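Local atomic coordinates of ornithine carbamoyltransferase (Giardia intestinalis, PDB entry 3GRF), a protein that probably catalyses the carbamoyl transfer that interconverts ornithine and citrulline, a step of the arginine degradation pathway. Residues 103-108 with 124-129; 230-235 with 267-272; 178-183 with 203-208; 27-32 with 141-146; 237-242 with 278-283. All blocks are in the same frame, centred on the assembly; numbering follows the deposited sequence.

Contact 1. Residues 103-108 with 124-129; sequences ICTARL and PCINAL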
# COMPACT_ATOMS: atom_id res chain seq x y z
N ILE A 103 -6.31 -2.68 14.67
CA ILE A 103 -7.46 -1.79 14.50
C ILE A 103 -7.90 -1.85 13.07
O ILE A 103 -7.11 -2.24 12.22
CB ILE A 103 -7.16 -0.31 14.91
CG1 ILE A 103 -8.40 0.57 14.79
CG2 ILE A 103 -5.99 0.32 14.14
CD1 ILE A 103 -8.30 1.79 15.61
N CYS A 104 -9.15 -1.46 12.80
CA CYS A 104 -9.74 -1.60 11.45
C CYS A 104 -10.66 -0.41 11.17
O CYS A 104 -11.43 -0.00 12.01
CB CYS A 104 -10.54 -2.91 11.36
SG CYS A 104 -11.61 -3.13 9.87
N THR A 105 -10.57 0.14 9.97
CA THR A 105 -11.56 1.11 9.52
C THR A 105 -12.11 0.49 8.25
O THR A 105 -11.42 -0.28 7.60
CB THR A 105 -10.91 2.47 9.12
OG1 THR A 105 -9.92 2.19 8.14
CG2 THR A 105 -10.26 3.20 10.29
N ALA A 106 -13.35 0.81 7.90
CA ALA A 106 -13.94 0.26 6.68
C ALA A 106 -14.92 1.26 6.13
O ALA A 106 -15.63 1.93 6.88
CB ALA A 106 -14.66 -1.06 6.96
N ARG A 107 -14.91 1.39 4.82
CA ARG A 107 -15.77 2.29 4.09
C ARG A 107 -16.64 1.39 3.26
O ARG A 107 -16.24 1.02 2.15
CB ARG A 107 -14.96 3.26 3.24
CG ARG A 107 -15.66 4.58 2.92
CD ARG A 107 -16.69 4.39 1.81
NE ARG A 107 -17.09 5.64 1.15
CZ ARG A 107 -16.27 6.66 0.88
NH1 ARG A 107 -14.98 6.60 1.20
NH2 ARG A 107 -16.76 7.75 0.29
N LEU A 108 -17.82 1.02 3.75
CA LEU A 108 -18.67 0.05 3.06
C LEU A 108 -20.02 0.69 2.72
O LEU A 108 -20.45 1.65 3.39
CB LEU A 108 -18.82 -1.24 3.90
CG LEU A 108 -17.52 -1.87 4.45
CD1 LEU A 108 -17.73 -2.79 5.66
CD2 LEU A 108 -16.71 -2.59 3.36
N PRO A 124 -10.99 -2.91 17.66
CA PRO A 124 -11.91 -1.80 17.29
C PRO A 124 -12.21 -1.60 15.78
O PRO A 124 -11.29 -1.52 14.97
CB PRO A 124 -11.22 -0.56 17.86
CG PRO A 124 -10.25 -1.04 18.87
CD PRO A 124 -9.89 -2.48 18.55
N CYS A 125 -13.47 -1.48 15.40
CA CYS A 125 -13.82 -1.11 14.01
C CYS A 125 -14.51 0.29 13.93
O CYS A 125 -15.33 0.69 14.77
CB CYS A 125 -14.67 -2.17 13.28
SG CYS A 125 -14.07 -3.86 13.32
N ILE A 126 -14.11 1.04 12.92
CA ILE A 126 -14.44 2.44 12.79
C ILE A 126 -15.08 2.55 11.42
O ILE A 126 -14.55 2.04 10.47
CB ILE A 126 -13.21 3.33 12.88
CG1 ILE A 126 -12.64 3.28 14.31
CG2 ILE A 126 -13.57 4.78 12.52
CD1 ILE A 126 -11.15 3.58 14.38
N ASN A 127 -16.27 3.15 11.37
CA ASN A 127 -16.97 3.40 10.13
C ASN A 127 -16.30 4.62 9.46
O ASN A 127 -16.32 5.73 10.01
CB ASN A 127 -18.45 3.63 10.46
CG ASN A 127 -19.22 4.26 9.33
OD1 ASN A 127 -18.91 4.07 8.17
ND2 ASN A 127 -20.27 4.98 9.67
N ALA A 128 -15.70 4.40 8.29
CA ALA A 128 -14.99 5.45 7.55
C ALA A 128 -15.92 6.08 6.52
O ALA A 128 -15.50 6.86 5.67
CB ALA A 128 -13.74 4.84 6.87
N LEU A 129 -17.19 5.68 6.56
CA LEU A 129 -18.31 6.38 5.94
C LEU A 129 -19.29 5.30 5.50
O LEU A 129 -18.89 4.34 4.84
CB LEU A 129 -17.91 7.25 4.73
CG LEU A 129 -19.03 7.92 3.89
CD1 LEU A 129 -20.00 8.74 4.73
CD2 LEU A 129 -18.44 8.80 2.82
O HOH W 1 -18.93 1.82 5.96

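Contact 2. Residues 230-235 with 267-272; sequences KGCEGV and DAVMAV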
# COMPACT_ATOMS: atom_id res chain seq x y z
N LYS A 230 -33.93 31.69 7.14
CA LYS A 230 -34.54 31.77 8.44
C LYS A 230 -33.73 30.87 9.35
O LYS A 230 -33.48 31.22 10.50
CB LYS A 230 -36.02 31.34 8.40
CG LYS A 230 -36.87 32.13 7.43
CD LYS A 230 -38.07 32.79 8.10
CE LYS A 230 -38.73 33.85 7.19
NZ LYS A 230 -38.12 35.23 7.28
N GLY A 231 -33.31 29.73 8.82
CA GLY A 231 -32.55 28.76 9.61
C GLY A 231 -31.16 29.21 9.95
O GLY A 231 -30.63 28.86 11.02
N CYS A 232 -30.56 29.99 9.05
CA CYS A 232 -29.18 30.46 9.19
C CYS A 232 -29.06 31.84 9.87
O CYS A 232 -27.94 32.33 10.11
CB CYS A 232 -28.47 30.49 7.82
SG CYS A 232 -28.15 28.86 7.14
N GLU A 233 -30.18 32.47 10.18
CA GLU A 233 -30.15 33.82 10.75
C GLU A 233 -29.48 33.71 12.09
O GLU A 233 -29.94 32.95 12.96
CB GLU A 233 -31.55 34.33 10.98
CG GLU A 233 -31.86 35.63 10.31
CD GLU A 233 -33.31 35.99 10.54
OE1 GLU A 233 -34.19 35.32 9.94
OE2 GLU A 233 -33.56 36.91 11.35
N GLY A 234 -28.38 34.45 12.24
CA GLY A 234 -27.64 34.48 13.49
C GLY A 234 -26.61 33.38 13.70
O GLY A 234 -25.88 33.39 14.69
N VAL A 235 -26.53 32.40 12.79
CA VAL A 235 -25.75 31.19 13.08
C VAL A 235 -24.25 31.46 12.96
O VAL A 235 -23.84 32.42 12.30
CB VAL A 235 -26.21 29.94 12.26
CG1 VAL A 235 -27.70 29.61 12.51
CG2 VAL A 235 -25.94 30.13 10.79
N ASP A 267 -24.58 34.05 -1.19
CA ASP A 267 -24.13 35.25 -0.48
C ASP A 267 -25.26 35.76 0.44
O ASP A 267 -24.98 36.26 1.54
CB ASP A 267 -23.72 36.36 -1.47
CG ASP A 267 -22.35 36.13 -2.16
OD1 ASP A 267 -21.55 35.27 -1.76
OD2 ASP A 267 -22.06 36.88 -3.11
N ALA A 268 -26.52 35.66 -0.01
CA ALA A 268 -27.65 36.14 0.80
C ALA A 268 -27.86 35.25 2.01
O ALA A 268 -28.31 35.70 3.06
CB ALA A 268 -28.94 36.16 -0.02
N VAL A 269 -27.56 33.97 1.85
CA VAL A 269 -27.61 33.04 2.98
C VAL A 269 -26.53 33.44 3.99
O VAL A 269 -26.83 33.63 5.17
CB VAL A 269 -27.53 31.53 2.54
CG1 VAL A 269 -27.22 30.62 3.71
CG2 VAL A 269 -28.85 31.06 1.92
N MET A 270 -25.28 33.59 3.55
CA MET A 270 -24.17 33.94 4.45
C MET A 270 -24.31 35.34 5.09
O MET A 270 -23.88 35.55 6.24
CB MET A 270 -22.80 33.78 3.76
CG MET A 270 -22.48 32.34 3.33
SD MET A 270 -22.40 31.16 4.73
CE MET A 270 -20.74 31.62 5.41
N ALA A 271 -24.93 36.26 4.34
CA ALA A 271 -25.25 37.61 4.85
C ALA A 271 -26.19 37.65 6.04
O ALA A 271 -26.31 38.68 6.69
CB ALA A 271 -25.76 38.53 3.71
N VAL A 272 -26.88 36.53 6.35
CA VAL A 272 -27.76 36.57 7.51
C VAL A 272 -27.14 35.97 8.76
O VAL A 272 -27.71 36.01 9.84
CB VAL A 272 -29.13 35.92 7.24
CG1 VAL A 272 -29.84 36.64 6.09
CG2 VAL A 272 -28.99 34.44 6.92

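Contact 3. Residues 178-183 with 203-208; sequences LMRGCA and KEVIDE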
# COMPACT_ATOMS: atom_id res chain seq x y z
N LEU A 178 -23.63 14.99 12.21
CA LEU A 178 -23.44 16.41 12.69
C LEU A 178 -24.47 16.67 13.80
O LEU A 178 -24.12 17.25 14.83
CB LEU A 178 -23.63 17.41 11.53
CG LEU A 178 -22.45 18.24 10.98
CD1 LEU A 178 -21.13 17.88 11.67
CD2 LEU A 178 -22.32 18.04 9.47
N MET A 179 -25.72 16.28 13.57
CA MET A 179 -26.76 16.43 14.58
C MET A 179 -26.34 15.73 15.87
O MET A 179 -26.48 16.31 16.96
CB MET A 179 -28.07 15.83 14.08
CG MET A 179 -28.71 16.60 12.89
SD MET A 179 -29.96 15.58 12.05
CE MET A 179 -31.18 15.37 13.32
N ARG A 180 -25.84 14.50 15.76
CA ARG A 180 -25.32 13.77 16.94
C ARG A 180 -24.15 14.50 17.63
O ARG A 180 -24.09 14.52 18.86
CB ARG A 180 -24.90 12.33 16.61
CG ARG A 180 -26.03 11.34 16.17
CD ARG A 180 -25.42 10.07 15.54
NE ARG A 180 -26.39 9.29 14.72
CZ ARG A 180 -26.17 8.84 13.48
NH1 ARG A 180 -25.02 9.10 12.87
NH2 ARG A 180 -27.10 8.15 12.82
N GLY A 181 -23.19 15.03 16.86
CA GLY A 181 -22.04 15.74 17.45
C GLY A 181 -22.52 16.96 18.22
O GLY A 181 -22.10 17.19 19.35
N CYS A 182 -23.41 17.74 17.61
CA CYS A 182 -24.00 18.91 18.23
C CYS A 182 -24.73 18.51 19.51
O CYS A 182 -24.56 19.14 20.53
CB CYS A 182 -25.05 19.55 17.31
SG CYS A 182 -24.53 20.55 15.94
N ALA A 183 -25.60 17.52 19.45
CA ALA A 183 -26.33 17.10 20.65
C ALA A 183 -25.37 16.79 21.79
O ALA A 183 -25.62 17.18 22.92
CB ALA A 183 -27.12 15.90 20.33
N LYS A 203 -36.75 10.38 11.66
CA LYS A 203 -37.20 10.53 13.07
C LYS A 203 -36.33 9.80 14.11
O LYS A 203 -36.14 10.28 15.26
CB LYS A 203 -38.70 10.21 13.26
CG LYS A 203 -39.18 10.45 14.70
CD LYS A 203 -40.54 11.20 14.80
CE LYS A 203 -40.90 11.49 16.27
NZ LYS A 203 -40.65 10.31 17.16
N GLU A 204 -35.78 8.66 13.71
CA GLU A 204 -34.92 7.87 14.56
C GLU A 204 -33.70 8.69 15.00
O GLU A 204 -33.28 8.63 16.17
CB GLU A 204 -34.57 6.52 13.90
CG GLU A 204 -33.21 6.38 13.22
CD GLU A 204 -32.59 5.00 13.41
OE1 GLU A 204 -31.79 4.81 14.38
OE2 GLU A 204 -32.89 4.10 12.59
N VAL A 205 -33.20 9.51 14.08
CA VAL A 205 -31.96 10.27 14.29
C VAL A 205 -32.26 11.49 15.20
O VAL A 205 -31.54 11.75 16.16
CB VAL A 205 -31.31 10.65 12.91
CG1 VAL A 205 -30.21 11.66 13.08
CG2 VAL A 205 -30.79 9.39 12.19
N ILE A 206 -33.37 12.18 14.93
CA ILE A 206 -33.87 13.25 15.81
C ILE A 206 -34.07 12.72 17.24
O ILE A 206 -33.53 13.30 18.21
CB ILE A 206 -35.18 13.85 15.26
CG1 ILE A 206 -35.01 14.28 13.81
CG2 ILE A 206 -35.61 15.05 16.09
CD1 ILE A 206 -36.37 14.47 13.04
N ASP A 207 -34.76 11.59 17.38
CA ASP A 207 -34.97 10.94 18.70
C ASP A 207 -33.68 10.60 19.45
O ASP A 207 -33.54 10.91 20.64
CB ASP A 207 -35.78 9.64 18.56
CG ASP A 207 -37.22 9.88 18.13
OD1 ASP A 207 -37.65 11.06 18.02
OD2 ASP A 207 -37.93 8.88 17.89
N GLU A 208 -32.74 9.95 18.76
CA GLU A 208 -31.41 9.73 19.36
C GLU A 208 -30.81 11.01 19.89
O GLU A 208 -30.23 11.04 21.00
CB GLU A 208 -30.43 9.10 18.36
CG GLU A 208 -28.98 9.04 18.88
CD GLU A 208 -28.06 8.19 18.03
OE1 GLU A 208 -28.18 8.26 16.79
OE2 GLU A 208 -27.21 7.47 18.60

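Contact 4. Residues 27-32 with 141-146; sequences RALDMK and DFMTIK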
# COMPACT_ATOMS: atom_id res chain seq x y z
N ARG A 27 -7.17 16.21 21.84
CA ARG A 27 -6.01 15.36 21.50
C ARG A 27 -5.61 15.67 20.03
O ARG A 27 -4.44 15.89 19.71
CB ARG A 27 -6.39 13.91 21.73
CG ARG A 27 -5.28 12.93 21.51
CD ARG A 27 -4.93 12.35 22.83
NE ARG A 27 -3.97 11.27 22.70
CZ ARG A 27 -3.02 11.04 23.59
NH1 ARG A 27 -2.88 11.84 24.64
NH2 ARG A 27 -2.19 10.04 23.39
N ALA A 28 -6.60 15.72 19.15
CA ALA A 28 -6.37 16.07 17.74
C ALA A 28 -5.64 17.40 17.66
O ALA A 28 -4.74 17.58 16.86
CB ALA A 28 -7.71 16.19 16.98
N LEU A 29 -6.11 18.37 18.45
CA LEU A 29 -5.53 19.71 18.45
C LEU A 29 -4.09 19.69 18.97
O LEU A 29 -3.21 20.40 18.46
CB LEU A 29 -6.38 20.65 19.30
CG LEU A 29 -7.67 21.18 18.72
CD1 LEU A 29 -8.42 21.88 19.84
CD2 LEU A 29 -7.35 22.12 17.53
N ASP A 30 -3.85 18.86 19.97
CA ASP A 30 -2.46 18.79 20.49
C ASP A 30 -1.54 18.03 19.57
O ASP A 30 -0.36 18.31 19.51
CB ASP A 30 -2.38 18.18 21.88
CG ASP A 30 -0.96 18.28 22.46
OD1 ASP A 30 -0.36 17.25 22.79
OD2 ASP A 30 -0.42 19.40 22.55
N MET A 31 -2.08 17.03 18.86
CA MET A 31 -1.29 16.31 17.83
C MET A 31 -1.02 17.15 16.61
O MET A 31 -0.03 16.94 15.93
CB MET A 31 -2.00 15.04 17.38
CG MET A 31 -2.22 14.06 18.50
SD MET A 31 -3.22 12.72 17.93
CE MET A 31 -2.82 11.43 19.10
N LYS A 32 -1.93 18.09 16.31
CA LYS A 32 -1.67 19.08 15.27
C LYS A 32 -0.51 19.98 15.51
O LYS A 32 0.32 20.22 14.60
CB LYS A 32 -2.91 19.92 14.98
CG LYS A 32 -2.76 20.58 13.62
CD LYS A 32 -4.00 21.40 13.26
CE LYS A 32 -3.76 22.06 11.89
NZ LYS A 32 -4.92 22.89 11.45
N ASP A 141 -14.44 18.00 11.88
CA ASP A 141 -15.23 19.23 11.85
C ASP A 141 -15.37 19.96 13.18
O ASP A 141 -15.11 21.15 13.28
CB ASP A 141 -16.60 18.88 11.30
CG ASP A 141 -16.52 18.38 9.87
OD1 ASP A 141 -17.48 17.73 9.37
OD2 ASP A 141 -15.49 18.66 9.24
N PHE A 142 -15.71 19.24 14.25
CA PHE A 142 -15.79 19.93 15.54
C PHE A 142 -14.43 20.41 16.04
O PHE A 142 -14.32 21.48 16.62
CB PHE A 142 -16.54 19.08 16.55
CG PHE A 142 -17.95 18.85 16.15
CD1 PHE A 142 -18.35 17.60 15.66
CD2 PHE A 142 -18.88 19.89 16.19
CE1 PHE A 142 -19.64 17.38 15.29
CE2 PHE A 142 -20.22 19.67 15.81
CZ PHE A 142 -20.57 18.41 15.35
N MET A 143 -13.39 19.63 15.76
CA MET A 143 -12.03 20.12 15.94
C MET A 143 -11.72 21.42 15.17
O MET A 143 -11.10 22.35 15.71
CB MET A 143 -11.05 19.04 15.57
CG MET A 143 -9.56 19.49 15.63
SD MET A 143 -8.52 18.65 14.34
CE MET A 143 -7.00 19.55 14.61
N THR A 144 -12.16 21.50 13.92
CA THR A 144 -11.98 22.68 13.08
C THR A 144 -12.76 23.85 13.65
O THR A 144 -12.25 24.98 13.69
CB THR A 144 -12.45 22.39 11.60
OG1 THR A 144 -11.69 21.30 11.05
CG2 THR A 144 -12.33 23.65 10.72
N ILE A 145 -14.00 23.60 14.09
CA ILE A 145 -14.80 24.64 14.72
C ILE A 145 -14.06 25.15 15.99
O ILE A 145 -13.87 26.35 16.13
CB ILE A 145 -16.25 24.15 15.02
CG1 ILE A 145 -17.05 24.02 13.72
CG2 ILE A 145 -17.02 25.07 16.01
CD1 ILE A 145 -18.30 23.08 13.82
N LYS A 146 -13.60 24.26 16.87
CA LYS A 146 -12.90 24.75 18.08
C LYS A 146 -11.64 25.53 17.79
O LYS A 146 -11.33 26.52 18.46
CB LYS A 146 -12.54 23.61 19.06
CG LYS A 146 -11.56 24.12 20.19
CD LYS A 146 -11.57 23.16 21.37
CE LYS A 146 -10.83 23.74 22.56
NZ LYS A 146 -10.78 22.64 23.56

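Contact 5. Residues 237-242 with 278-283; sequences VVYTDS and IFMNCL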
# COMPACT_ATOMS: atom_id res chain seq x y z
N VAL A 237 -21.89 28.90 12.19
CA VAL A 237 -21.30 27.92 11.27
C VAL A 237 -22.40 27.60 10.28
O VAL A 237 -23.53 27.33 10.70
CB VAL A 237 -20.90 26.57 11.93
CG1 VAL A 237 -20.26 25.61 10.85
CG2 VAL A 237 -19.95 26.81 13.10
N VAL A 238 -22.06 27.65 9.00
CA VAL A 238 -22.96 27.14 7.97
C VAL A 238 -22.30 26.01 7.20
O VAL A 238 -21.27 26.19 6.55
CB VAL A 238 -23.38 28.23 6.99
CG1 VAL A 238 -24.35 27.64 5.91
CG2 VAL A 238 -24.03 29.41 7.74
N TYR A 239 -22.92 24.84 7.21
CA TYR A 239 -22.24 23.68 6.73
C TYR A 239 -23.16 23.13 5.68
O TYR A 239 -24.37 23.13 5.87
CB TYR A 239 -22.05 22.72 7.92
CG TYR A 239 -21.17 21.50 7.74
CD1 TYR A 239 -21.44 20.54 6.77
CD2 TYR A 239 -20.13 21.29 8.58
CE1 TYR A 239 -20.67 19.40 6.64
CE2 TYR A 239 -19.38 20.17 8.50
CZ TYR A 239 -19.62 19.24 7.50
OH TYR A 239 -18.85 18.12 7.43
N THR A 240 -22.59 22.71 4.56
CA THR A 240 -23.36 22.02 3.53
C THR A 240 -22.55 20.91 2.90
O THR A 240 -21.35 20.78 3.17
CB THR A 240 -23.92 23.00 2.48
OG1 THR A 240 -24.87 22.31 1.66
CG2 THR A 240 -22.81 23.62 1.65
N ASP A 241 -23.19 20.05 2.12
CA ASP A 241 -22.40 19.05 1.41
C ASP A 241 -23.11 18.56 0.18
O ASP A 241 -24.22 19.01 -0.10
CB ASP A 241 -21.88 17.93 2.37
CG ASP A 241 -22.85 16.75 2.55
OD1 ASP A 241 -22.36 15.62 2.68
OD2 ASP A 241 -24.07 16.93 2.59
N SER A 242 -22.45 17.68 -0.56
CA SER A 242 -22.79 17.31 -1.90
C SER A 242 -24.26 16.95 -2.02
O SER A 242 -24.77 16.14 -1.25
CB SER A 242 -21.89 16.15 -2.33
OG SER A 242 -22.44 15.48 -3.44
N ILE A 278 -18.42 31.04 10.10
CA ILE A 278 -17.52 30.39 9.18
C ILE A 278 -18.38 29.48 8.31
O ILE A 278 -19.48 29.15 8.70
CB ILE A 278 -16.35 29.63 9.89
CG1 ILE A 278 -16.85 28.43 10.68
CG2 ILE A 278 -15.50 30.59 10.80
CD1 ILE A 278 -15.72 27.62 11.34
N PHE A 279 -17.86 29.10 7.16
CA PHE A 279 -18.54 28.20 6.23
C PHE A 279 -17.70 26.87 6.11
O PHE A 279 -16.46 26.91 5.99
CB PHE A 279 -18.71 28.87 4.85
CG PHE A 279 -19.10 27.93 3.81
CD1 PHE A 279 -20.46 27.56 3.69
CD2 PHE A 279 -18.14 27.33 3.00
CE1 PHE A 279 -20.84 26.58 2.75
CE2 PHE A 279 -18.51 26.35 2.03
CZ PHE A 279 -19.85 25.98 1.92
N MET A 280 -18.38 25.72 6.18
CA MET A 280 -17.78 24.39 6.14
C MET A 280 -18.47 23.52 5.09
O MET A 280 -19.66 23.72 4.83
CB MET A 280 -17.97 23.74 7.50
CG MET A 280 -17.24 24.49 8.58
SD MET A 280 -17.25 23.70 10.21
CE MET A 280 -15.99 22.43 10.07
N ASN A 281 -17.75 22.56 4.51
CA ASN A 281 -18.29 21.54 3.56
C ASN A 281 -17.25 20.41 3.61
O ASN A 281 -16.03 20.63 3.36
CB ASN A 281 -18.42 22.16 2.13
CG ASN A 281 -18.94 21.18 1.04
OD1 ASN A 281 -19.52 21.62 0.05
ND2 ASN A 281 -18.72 19.90 1.20
N CYS A 282 -17.69 19.20 3.96
CA CYS A 282 -16.75 18.09 4.15
C CYS A 282 -16.06 17.67 2.85
O CYS A 282 -15.05 16.95 2.90
CB CYS A 282 -17.47 16.92 4.83
SG CYS A 282 -18.98 16.36 3.99
N LEU A 283 -16.58 18.11 1.71
CA LEU A 283 -16.05 17.78 0.36
C LEU A 283 -16.45 16.36 -0.11
O LEU A 283 -16.81 15.53 0.70
CB LEU A 283 -14.53 18.01 0.24
CG LEU A 283 -13.98 19.41 0.56
CD1 LEU A 283 -12.44 19.48 0.52
CD2 LEU A 283 -14.62 20.48 -0.34

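Contact 1. Residues 103-108 with 124-129
Ala128 N donates to Ala106 O over 2.8 Å, and the N-H points almost straight at the oxygen (168°), though the donor stands above the carbonyl plane. Three more backbone bonds complete the pairing of the two strands. Cys104 N gives to Pro124 O, Ile126 N to Cys104 O, and Ala106 N to Ile126 O, at 3.0 to 3.1 Å. The Asn127 side chain then shapes the end of segment 124-129. Its OD1 accepts from Leu129 N at 2.9 Å, an Asx turn, while its ND2 is bonded to Leu11 O.

Outside the backbone, the side chains of Ile103 and Ile126 cross obliquely, their CD1 atoms 3.6 Å apart. Thr105 CG2 rests near Ile126 CB on the same face of the sheet. Cys104 CB and Cys125 SG adjoin on the other face, which helix 111-120 covers. Farther along, Arg107 and Leu129 run side by side, and Leu129 CD2 lies over one face of the guanidinium, 3.2 Å from Arg107 NH2.

Strand 103-107, helix 111-120 and strand 125-127 form a beta-alpha-beta unit at one side of the parallel sheet of the carbamoyl-phosphate-binding domain.

Contact 2. Residues 230-235 with 267-272
The flat groups that meet between Gly234 and Val272 are peptide units, not rings. Gly234 N donates to Val272 O over 2.9 Å in a nearly straight bond (171° at the hydrogen). The donor is tilted 24° from the Val272 carbonyl plane. Glu233 CA approaches the same oxygen at 3.4 Å as a CA-H...O contact, giving Val272 O two neighbours from consecutive residues.

The rest is aliphatic. The Glu233 and Val272 side chains meet at an oblique angle, with Glu233 CG 4.1 Å from Val272 CB, so the methylene part of the glutamate makes this contact. The CB of Cys232 points toward segment 267-272. Its SG, anti to the carbonyl carbon (chi1 -69°), reaches Val269 CG1 at 4.0 Å. Cys232 CB also lies near Val272 CG2, but that methyl is too close to Val269 O in the model, so its place is doubtful. Val269 also touches Cys228, which forms a disulfide with Cys167.

The backbone of segment 230-235 sets up the one hydrogen bond. Cys232 to Val235 is a type II beta turn, closed by Val235 N bonding to Cys232 O at 3.0 Å. Gly234 takes the positive phi of its third position. The chain turns here from helix 228-232 toward strand 237-240, and the turn rests on Val272, just after helix 267-270.

The chemistry is that of a modest junction. A single backbone hydrogen bond fixes the turn against Val272, and a small apolar patch with no charge pairing adds to it.

Contact 3. Residues 178-183 with 203-208
Arg180 reaches across to Glu208 with its chain extended from CG to NE. Its CB starts alongside the other helix rather than facing it. CG comes to 3.8 Å from Glu208 OE1, and CD is closer, at 3.5 Å from the same oxygen. NE then makes the main bond, a salt-bridging hydrogen bond of 2.9 Å to Glu208 OE1. This oxygen lies at the guanidinium edge, near its plane. The bond meets the carboxylate from above its own plane (43° out), and the two flat groups are turned 67° apart. Beyond CZ, NH2 lies 3.9 Å from Val205 CG2. NH1 is in a salt bridge with Asp177 and bonds to Phe132 O, and the Phe132 ring adds a cation-pi contact. Glu208 OE2 is held by Ser14.

Met179, the residue before the arginine, supplies the apolar part. Its chain bends at chi3 (64°), which sets the methyl CE. That methyl lies 3.8 Å from Val205 CG1 and 4.0 Å from Ile206 CG1. Met179 and Val205 cross at about a right angle.

The two helices run nearly parallel, their axes 9.8 Å apart. They are successive helices of the Rossmann-like ornithine-binding domain, and strand 188-192 lies between them in the chain. Cys182, in the first helix, is joined to Cys189 by a disulfide.

Arg180 is a buried cation with two acidic partners, Glu208 and Asp177. This pairing would be expected to offset the cost of burial and to keep both acids charged.

Contact 4. Residues 27-32 with 141-146
Helices 18-33 and 135-151 approach through Leu29 and Met143, their local axes 10.3 Å apart and crossing at -69°. No hydrogen bond links the two segments.

Met143 is the central side chain. Its CG is anti to the backbone N (chi1 176°), and the chain bends at chi2 on its way to helix 18-33. CG comes to 3.9 Å from Leu29 CD2. SD rests against Ala28 CB at 3.7 Å, the small alanine letting the sulfur come close to the helix. CE ends near Ala28 O and Lys32 CD, 3.8 Å from the latter. Leu29 and Met143 slide past each other in opposite directions.

Helix 135-151 occupies a central place in the carbamoyltransferase fold. As in its relatives, it leads from the carbamoyl-phosphate-binding domain to the ornithine-binding domain. One side of it takes helix 18-33 here, while Asp141, Thr144 and Ile145 touch Met280 in strand 278-281. Helix 303-322 packs nearby, with Asn309 against Met143 and His312 against Lys32.

Two lysines with extended chains join the packing, Lys146 at Leu29 and Lys32 at Met143. Lys146 and Leu29 meet at an oblique angle, Lys146 CD 3.7 Å from Leu29 CD1, so an aliphatic stem touches a methyl. The NZ of Lys146 goes on to a salt bridge with Asp26 of helix 18-33. Lys32 crosses Met143 in the same slanting way, and its NZ pairs with Glu147 of helix 135-151 and also bonds to Asn309 OD1.

Contact 5. Residues 237-242 with 278-283
Val237 and Tyr239 stand two residues apart on one face of the sheet, and Met280 packs against both. Strands 237-240 and 278-281 are parallel neighbours at one side of the Rossmann-like sheet of the ornithine-binding domain. Three backbone bonds of 3.0 to 3.1 Å join them: Val238 N to Ile278 O, Met280 N to Val238 O, and Thr240 N to Met280 O.

The main bump is the Met280 side chain, which fits between Val237 CG1 and the Tyr239 ring. Its CB presses on Tyr239 CD2 at 3.4 Å. Its SD lies 3.6 Å from Val237 CG1 and makes an oblique Met-aromatic contact with the Tyr239 ring. Backbone atom Met280 C lies over one face of that ring, offset toward the rim. Tyr239 CG is anti to the backbone N (chi1 -171°), and the ring lies against strand 278-281. Its OH probably bonds to Asp141.

On the other face, Thr240 CG2 meets the edge of the Phe279 ring, 3.7 Å from CE1. Thr240 OG1 is bonded to Cys167 O.

Asn281, Cys282 and Leu283, at the end of strand 278-281, correspond in sequence to the start of the His-Cys-Leu-Pro motif of this family, with asparagine in the first place. Leu283 packs on Val96 of a neighbouring subunit. Asp241, whose OD2 is held by Tyr166 and Asn172, has its CB 3.7 Å from Cys282 SG. Cys282 CB sits 3.2 Å from Tyr239 OH, and the buried Cys282 N has no polar partner in the model.

Overall arrangement
Contacts 1 and 5 are the buried strand pairs, one in the sheet of each domain, with centres about 23 Å apart. Both rest on backbone bonding. Contacts 3 and 4 are helix pairs: contact 3 pairs a buried arginine with a partly exposed glutamate within the ornithine-binding domain, while contact 4 joins apolar side chains with lysines at its borders. Contact 2 lies farthest out, its centre about 22 Å from the chain centre, and buries the smallest area of the five. It touches contact 5 through Met270 and Cys232, and each of its helices precedes a strand of that contact. Helix 135-151 ties contact 4 to contacts 3 and 5: Phe142 packs on helix 173-185, and the same helix borders strand 278-281.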